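Local coordinates for eukaryotic initiation factor 4F subunit p150 (Saccharomyces cerevisiae, PDB 2VSO), which serves, as the large scaffolding subunit of the cap-binding complex eIF4F, to assemble the translation machinery on mRNA, here represented by its eIF4A-binding middle domain, at residues C[247-250]-C[251-255]. Sequence-based numbering, arbitrary orientation.
Sequences DSLF and GILDN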
ATOM      1  N   ASP C 247     -16.284 -22.006 -18.182  1.00 58.29           N
ATOM      2  CA  ASP C 247     -17.042 -21.623 -19.367  1.00 77.40           C
ATOM      3  C   ASP C 247     -18.202 -20.693 -18.996  1.00 67.22           C
ATOM      4  O   ASP C 247     -18.314 -19.598 -19.528  1.00 70.53           O
ATOM      5  CB  ASP C 247     -17.548 -22.862 -20.106  1.00 90.64           C
ATOM      6  CG  ASP C 247     -16.423 -23.652 -20.769  1.00 91.35           C
ATOM      7  OD1 ASP C 247     -15.334 -23.072 -20.984  1.00 80.58           O
ATOM      8  OD2 ASP C 247     -16.630 -24.850 -21.083  1.00 90.83           O
ATOM      9  N   SER C 248     -19.050 -21.129 -18.069  1.00 67.72           N
ATOM     10  CA  SER C 248     -20.172 -20.327 -17.586  1.00 64.42           C
ATOM     11  C   SER C 248     -19.699 -18.997 -17.017  1.00 83.28           C
ATOM     12  O   SER C 248     -20.264 -17.943 -17.310  1.00 87.90           O
ATOM     13  CB  SER C 248     -20.947 -21.071 -16.490  1.00 47.41           C
ATOM     14  OG  SER C 248     -21.339 -22.371 -16.890  1.00 68.61           O
ATOM     15  N   LEU C 249     -18.666 -19.064 -16.187  1.00 65.34           N
ATOM     16  CA  LEU C 249     -18.155 -17.900 -15.478  1.00 67.14           C
ATOM     17  C   LEU C 249     -17.599 -16.817 -16.419  1.00 69.32           C
ATOM     18  O   LEU C 249     -17.842 -15.624 -16.229  1.00 68.98           O
ATOM     19  CB  LEU C 249     -17.087 -18.350 -14.480  1.00 49.59           C
ATOM     20  CG  LEU C 249     -16.279 -17.303 -13.720  1.00 58.63           C
ATOM     21  CD1 LEU C 249     -17.180 -16.260 -13.081  1.00 55.68           C
ATOM     22  CD2 LEU C 249     -15.404 -17.979 -12.689  1.00 51.57           C
ATOM     23  N   PHE C 250     -16.850 -17.243 -17.428  1.00 57.99           N
ATOM     24  CA  PHE C 250     -16.297 -16.326 -18.409  1.00 57.88           C
ATOM     25  C   PHE C 250     -17.378 -15.740 -19.320  1.00 65.88           C
ATOM     26  O   PHE C 250     -17.223 -14.650 -19.861  1.00 74.01           O
ATOM     27  CB  PHE C 250     -15.180 -16.998 -19.201  1.00 46.19           C
ATOM     28  CG  PHE C 250     -13.854 -16.978 -18.497  1.00 65.00           C
ATOM     29  CD1 PHE C 250     -13.530 -17.957 -17.581  1.00 75.36           C
ATOM     30  CD2 PHE C 250     -12.943 -15.964 -18.736  1.00 54.05           C
ATOM     31  CE1 PHE C 250     -12.319 -17.929 -16.925  1.00 78.49           C
ATOM     32  CE2 PHE C 250     -11.732 -15.935 -18.088  1.00 50.48           C
ATOM     33  CZ  PHE C 250     -11.416 -16.915 -17.183  1.00 51.57           C
ATOM     34  N   GLY C 251     -18.486 -16.452 -19.465  1.00 53.06           N
ATOM     35  CA  GLY C 251     -19.616 -15.923 -20.196  1.00 55.52           C
ATOM     36  C   GLY C 251     -20.355 -14.842 -19.427  1.00 60.62           C
ATOM     37  O   GLY C 251     -21.044 -14.018 -20.010  1.00 87.49           O
ATOM     38  N   ILE C 252     -20.219 -14.851 -18.110  1.00 56.99           N
ATOM     39  CA  ILE C 252     -20.863 -13.857 -17.265  1.00 60.56           C
ATOM     40  C   ILE C 252     -20.019 -12.614 -17.287  1.00 61.54           C
ATOM     41  O   ILE C 252     -20.526 -11.503 -17.143  1.00 79.73           O
ATOM     42  CB  ILE C 252     -20.986 -14.345 -15.801  1.00 55.21           C
ATOM     43  CG1 ILE C 252     -22.124 -15.357 -15.664  1.00 45.43           C
ATOM     44  CG2 ILE C 252     -21.225 -13.185 -14.860  1.00 53.74           C
ATOM     45  CD1 ILE C 252     -22.193 -15.962 -14.301  1.00 61.92           C
ATOM     46  N   LEU C 253     -18.718 -12.820 -17.464  1.00 67.01           N
ATOM     47  CA  LEU C 253     -17.748 -11.739 -17.477  1.00 61.71           C
ATOM     48  C   LEU C 253     -17.716 -11.040 -18.833  1.00 64.49           C
ATOM     49  O   LEU C 253     -17.562  -9.829 -18.901  1.00 73.25           O
ATOM     50  CB  LEU C 253     -16.356 -12.264 -17.118  1.00 43.36           C
ATOM     51  CG  LEU C 253     -16.130 -12.924 -15.755  1.00 56.65           C
ATOM     52  CD1 LEU C 253     -14.628 -13.066 -15.488  1.00 45.28           C
ATOM     53  CD2 LEU C 253     -16.815 -12.158 -14.612  1.00 45.37           C
ATOM     54  N   ASP C 254     -17.850 -11.803 -19.911  1.00 61.71           N
ATOM     55  CA  ASP C 254     -17.957 -11.204 -21.235  1.00 67.12           C
ATOM     56  C   ASP C 254     -19.177 -10.295 -21.274  1.00 69.98           C
ATOM     57  O   ASP C 254     -19.130  -9.197 -21.820  1.00 70.66           O
ATOM     58  CB  ASP C 254     -18.057 -12.273 -22.322  1.00 75.33           C
ATOM     59  CG  ASP C 254     -16.738 -12.974 -22.576  1.00 90.22           C
ATOM     60  OD1 ASP C 254     -15.692 -12.475 -22.103  1.00 94.16           O
ATOM     61  OD2 ASP C 254     -16.747 -14.027 -23.249  1.00 87.77           O
ATOM     62  N   ASN C 255     -20.265 -10.764 -20.681  1.00 75.17           N
ATOM     63  CA  ASN C 255     -21.477  -9.976 -20.554  1.00 78.74           C
ATOM     64  C   ASN C 255     -21.182  -8.705 -19.788  1.00 76.68           C
ATOM     65  O   ASN C 255     -21.456  -7.608 -20.266  1.00 85.62           O
ATOM     66  CB  ASN C 255     -22.563 -10.780 -19.838  1.00 86.94           C
ATOM     67  CG  ASN C 255     -23.876 -10.035 -19.748  1.00109.29           C
ATOM     68  OD1 ASN C 255     -24.034  -8.961 -20.325  1.00118.84           O
ATOM     69  ND2 ASN C 255     -24.831 -10.605 -19.022  1.00120.36           N
TER
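Gly251 N donates to Asp247 O at 3.2 Å in a continuous stretch of alpha-helix, a little over two turns, within helix 242-257 of the all-helical MIF4G domain. The same N-H also makes a weak i to i+3 hydrogen bond to Ser248 O, so the amide is shared between two carbonyls. Upstream, the carboxylate of Asp247 turns to Arg277 of helix 264-278 in a salt bridge. Ile252 also bonds weakly to Ser248 O, but its N lies nearer Leu249 O, at 3.1 Å and above the plane of that carbonyl. Its CG1 sits beside its own backbone N (chi1 -77°), which lays this branch 3.6 Å from Ser248 O, while the side chain also touches Leu205 and Thr206 of helix 191-206. Leu253 N brings the second bond to Leu249 O, arriving from the same face as Ile252 N yet much closer to the carbonyl plane, so one oxygen is shared by two successive amides. One turn apart, the two leucines meet through Leu249 CD1 and Leu253 CD2 at 4.4 Å, a loose apolar contact on the buried side of the helix; Leu249 also packs on Phe198 and Leu205, whereas Leu253 reaches Ile273. At Asp254 comes the straightest of these bonds: Asp254 N lies 2.9 Å from Phe250 O, with an N-H...O angle of 158°. With chi1 at -74°, its carboxylate folds back along the helix; the side chain touches Lys274 of helix 264-278, and OD1 and OD2 each stand 3.5 Å from Phe250 O, acceptors beside an acceptor, without a bond.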